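Long-range contact in oxidoreductase (Streptomyces globisporus, PDB 4R82), which reduces FAD with NADH and releases the FADH2 used by a halogenase and a monooxygenase in biosynthesis of the enediyne antibiotic C-1027: residues Ala49-Ser54 and Leu63-Lys68. Numbering follows the deposited sequence.
Sequences ANSFTS and LICVGK. With MG (magnesium ion), chain J; FAD (flavin-adenine dinucleotide), chain K; NAD (nicotinamide-adenine-dinucleotide), chain C.
With chi1 at 64°, Ser51 tucks OG between its own backbone N and carbonyl carbon and turns it toward strand 61-67, while Thr53 sets OG1 beside its backbone N. Ser51 OG accepts the N-H of Cys65 at 2.8 Å from that nitrogen, a fairly straight bond (160°), and lies 2.8 Å from FAD O4, where its own proton may be directed. A small hydroxyl suits this spot, in the loop before strand 53-56 begins to pair. Thr53 and Leu63 then form an antiparallel hydrogen-bonded pair: Thr53 N donates to Leu63 O at 2.9 Å, and Leu63 N to Thr53 O at 2.8 Å. Threonine serves two neighbours, its CB packing against Leu63 CD1 and its OG1 binding magnesium at 2.6 Å together with Thr53 of the second subunit. Phe52, its CG anti to the backbone N, offers a flat ring for an edge-to-face meeting with Phe30 of that subunit; Ile64 CG2 meets the ring at its edge.

Backbone groups read the flavin: Asn50 N donates to FAD N5, which would polarise the oxidised ring for hydride uptake, and Ser51 N to O4. FAD N3 donates to Cys65 O at 2.9 Å (169°). Gly67 N grips O2 at 2.8 Å and would be expected to stabilise negative charge there on reduction. The loop entering the hairpin and the end of strand 61-67 thus hold the pyrimidine side and N5, part of the FAD site of this flavin reductase domain.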
loop_
_atom_site.group_PDB
_atom_site.type_symbol
_atom_site.label_atom_id
_atom_site.label_comp_id
_atom_site.label_asym_id
_atom_site.label_seq_id
_atom_site.Cartn_x
_atom_site.Cartn_y
_atom_site.Cartn_z
ATOM N N ALA A 49 9.733 5.708 0.555
ATOM C CA ALA A 49 9.029 4.422 0.583
ATOM C C ALA A 49 7.583 4.541 0.168
ATOM O O ALA A 49 6.837 5.378 0.711
ATOM C CB ALA A 49 9.116 3.792 1.972
ATOM N N ASN A 50 7.157 3.674 -0.748
ATOM C CA ASN A 50 5.742 3.625 -1.096
ATOM C C ASN A 50 5.057 2.332 -0.640
ATOM O O ASN A 50 3.859 2.154 -0.853
ATOM C CB ASN A 50 5.542 3.857 -2.593
ATOM C CG ASN A 50 5.876 2.639 -3.410
ATOM O OD1 ASN A 50 6.754 1.857 -3.049
ATOM N ND2 ASN A 50 5.153 2.446 -4.509
ATOM N N SER A 51 5.812 1.449 0.007
ATOM C CA SER A 51 5.270 0.177 0.481
ATOM C C SER A 51 4.504 0.337 1.802
ATOM O O SER A 51 4.027 -0.644 2.367
ATOM C CB SER A 51 6.398 -0.842 0.659
ATOM O OG SER A 51 7.287 -0.406 1.674
ATOM N N PHE A 52 4.390 1.569 2.285
ATOM C CA PHE A 52 3.641 1.850 3.505
ATOM C C PHE A 52 2.207 1.368 3.368
ATOM O O PHE A 52 1.531 1.669 2.382
ATOM C CB PHE A 52 3.651 3.358 3.785
ATOM C CG PHE A 52 2.763 3.761 4.921
ATOM C CD1 PHE A 52 3.198 3.635 6.232
ATOM C CD2 PHE A 52 1.484 4.247 4.678
ATOM C CE1 PHE A 52 2.365 3.987 7.286
ATOM C CE2 PHE A 52 0.649 4.605 5.722
ATOM C CZ PHE A 52 1.092 4.475 7.034
ATOM N N THR A 53 1.728 0.645 4.378
ATOM C CA THR A 53 0.364 0.121 4.353
ATOM C C THR A 53 -0.216 0.205 5.753
ATOM O O THR A 53 0.428 -0.215 6.705
ATOM C CB THR A 53 0.377 -1.341 3.917
ATOM O OG1 THR A 53 0.995 -1.435 2.625
ATOM C CG2 THR A 53 -1.036 -1.895 3.847
ATOM N N SER A 54 -1.424 0.742 5.902
ATOM C CA SER A 54 -2.057 0.683 7.211
ATOM C C SER A 54 -2.706 -0.689 7.387
ATOM O O SER A 54 -3.352 -1.214 6.477
ATOM C CB SER A 54 -3.055 1.813 7.408
ATOM O OG SER A 54 -3.897 2.002 6.288
ATOM N N LEU A 63 2.612 -1.111 8.275
ATOM C CA LEU A 63 3.818 -1.824 7.870
ATOM C C LEU A 63 4.546 -1.074 6.772
ATOM O O LEU A 63 3.958 -0.236 6.076
ATOM C CB LEU A 63 3.529 -3.288 7.468
ATOM C CG LEU A 63 2.700 -3.615 6.219
ATOM C CD1 LEU A 63 3.517 -3.453 4.931
ATOM C CD2 LEU A 63 2.152 -5.036 6.336
ATOM N N ILE A 64 5.838 -1.366 6.654
ATOM C CA ILE A 64 6.628 -0.958 5.504
ATOM C C ILE A 64 7.445 -2.158 5.036
ATOM O O ILE A 64 7.750 -3.067 5.825
ATOM C CB ILE A 64 7.576 0.223 5.829
ATOM C CG1 ILE A 64 8.456 -0.107 7.040
ATOM C CG2 ILE A 64 6.780 1.500 6.094
ATOM C CD1 ILE A 64 9.440 1.016 7.390
ATOM N N CYS A 65 7.812 -2.158 3.757
ATOM C CA CYS A 65 8.652 -3.219 3.209
ATOM C C CYS A 65 9.936 -2.566 2.760
ATOM O O CYS A 65 9.894 -1.601 1.996
ATOM C CB CYS A 65 7.979 -3.857 1.992
ATOM S SG CYS A 65 6.355 -4.565 2.379
ATOM N N VAL A 66 11.064 -3.086 3.233
ATOM C CA VAL A 66 12.357 -2.456 3.000
ATOM C C VAL A 66 13.329 -3.473 2.435
ATOM O O VAL A 66 13.512 -4.561 3.001
ATOM C CB VAL A 66 12.926 -1.850 4.304
ATOM C CG1 VAL A 66 14.286 -1.215 4.064
ATOM C CG2 VAL A 66 11.964 -0.803 4.854
ATOM N N GLY A 67 13.953 -3.128 1.313
ATOM C CA GLY A 67 14.906 -4.013 0.673
ATOM C C GLY A 67 16.040 -4.413 1.592
ATOM O O GLY A 67 16.576 -3.585 2.345
ATOM N N LYS A 68 16.419 -5.684 1.528
ATOM C CA LYS A 68 17.452 -6.203 2.417
ATOM C C LYS A 68 18.811 -5.524 2.263
ATOM O O LYS A 68 19.595 -5.498 3.207
ATOM C CB LYS A 68 17.583 -7.713 2.243
ATOM C CG LYS A 68 16.429 -8.486 2.857
ATOM C CD LYS A 68 16.525 -9.943 2.482
ATOM C CE LYS A 68 15.459 -10.752 3.173
ATOM N NZ LYS A 68 15.516 -12.181 2.739
HETATM MG MG MG J . 0.157 -0.433 0.417
HETATM N N1 FAD K . 12.734 1.080 -1.245
HETATM C C2 FAD K . 12.249 0.188 -0.395
HETATM O O2 FAD K . 13.115 -0.721 0.197
HETATM N N3 FAD K . 10.964 0.117 -0.055
HETATM C C4 FAD K . 10.090 0.975 -0.602
HETATM O O4 FAD K . 8.753 0.918 -0.257
HETATM C C4X FAD K . 10.544 1.941 -1.544
HETATM N N5 FAD K . 9.649 2.803 -2.119
HETATM C C5X FAD K . 10.118 3.739 -2.993
HETATM C C6 FAD K . 9.192 4.645 -3.572
HETATM C C7 FAD K . 9.654 5.593 -4.487
HETATM C C7M FAD K . 8.671 6.593 -5.136
HETATM C C8 FAD K . 11.020 5.659 -4.811
HETATM C C8M FAD K . 11.496 6.706 -5.799
HETATM C C9 FAD K . 11.937 4.765 -4.236
HETATM C C9A FAD K . 11.484 3.792 -3.312
HETATM N N10 FAD K . 12.383 2.913 -2.737
HETATM C C10 FAD K . 11.903 1.989 -1.856
HETATM C "C1'" FAD K . 13.814 2.926 -3.054
HETATM C "C2'" FAD K . 14.651 3.696 -2.051
HETATM O "O2'" FAD K . 14.007 4.932 -1.781
HETATM C "C3'" FAD K . 15.997 4.023 -2.686
HETATM O "O3'" FAD K . 15.773 4.609 -3.954
HETATM C "C4'" FAD K . 16.790 2.777 -2.932
HETATM O "O4'" FAD K . 16.658 1.943 -1.814
HETATM C "C5'" FAD K . 18.271 3.092 -3.260
HETATM O "O5'" FAD K . 19.041 3.520 -2.123
HETATM P P FAD K . 19.013 2.720 -0.690
HETATM O O1P FAD K . 20.348 2.846 0.032
HETATM O O2P FAD K . 18.728 1.261 -0.960
HETATM O O3P FAD K . 17.930 3.321 0.172
HETATM P PA NAD C . 9.752 1.842 -11.161
HETATM O O1A NAD C . 10.891 2.093 -10.176
HETATM O O2A NAD C . 9.537 3.086 -11.999
HETATM O O5B NAD C . 8.441 1.608 -10.329
HETATM C C5B NAD C . 7.435 0.731 -10.685
HETATM C C4B NAD C . 6.950 -0.151 -9.617
HETATM O O4B NAD C . 7.953 -1.087 -9.331
HETATM C C3B NAD C . 6.690 0.599 -8.378
HETATM O O3B NAD C . 5.576 0.038 -7.749
HETATM C C2B NAD C . 7.868 0.353 -7.554
HETATM O O2B NAD C . 7.608 0.515 -6.205
HETATM C C1B NAD C . 8.190 -1.027 -7.890
HETATM N N9A NAD C . 9.584 -1.409 -7.628
HETATM C C8A NAD C . 10.691 -0.881 -8.183
HETATM N N7A NAD C . 11.790 -1.489 -7.705
HETATM C C5A NAD C . 11.379 -2.425 -6.821
HETATM C C6A NAD C . 12.037 -3.354 -6.015
HETATM N N6A NAD C . 13.417 -3.443 -6.025
HETATM N N1A NAD C . 11.311 -4.168 -5.235
HETATM C C2A NAD C . 9.972 -4.101 -5.196
HETATM N N3A NAD C . 9.307 -3.227 -5.964
HETATM C C4A NAD C . 9.979 -2.381 -6.773
HETATM O O3 NAD C . 10.113 0.640 -12.111
HETATM O O HOH W 1 1.679 0.830 -0.457
HETATM O O HOH W 2 -1.911 -0.064 0.355
#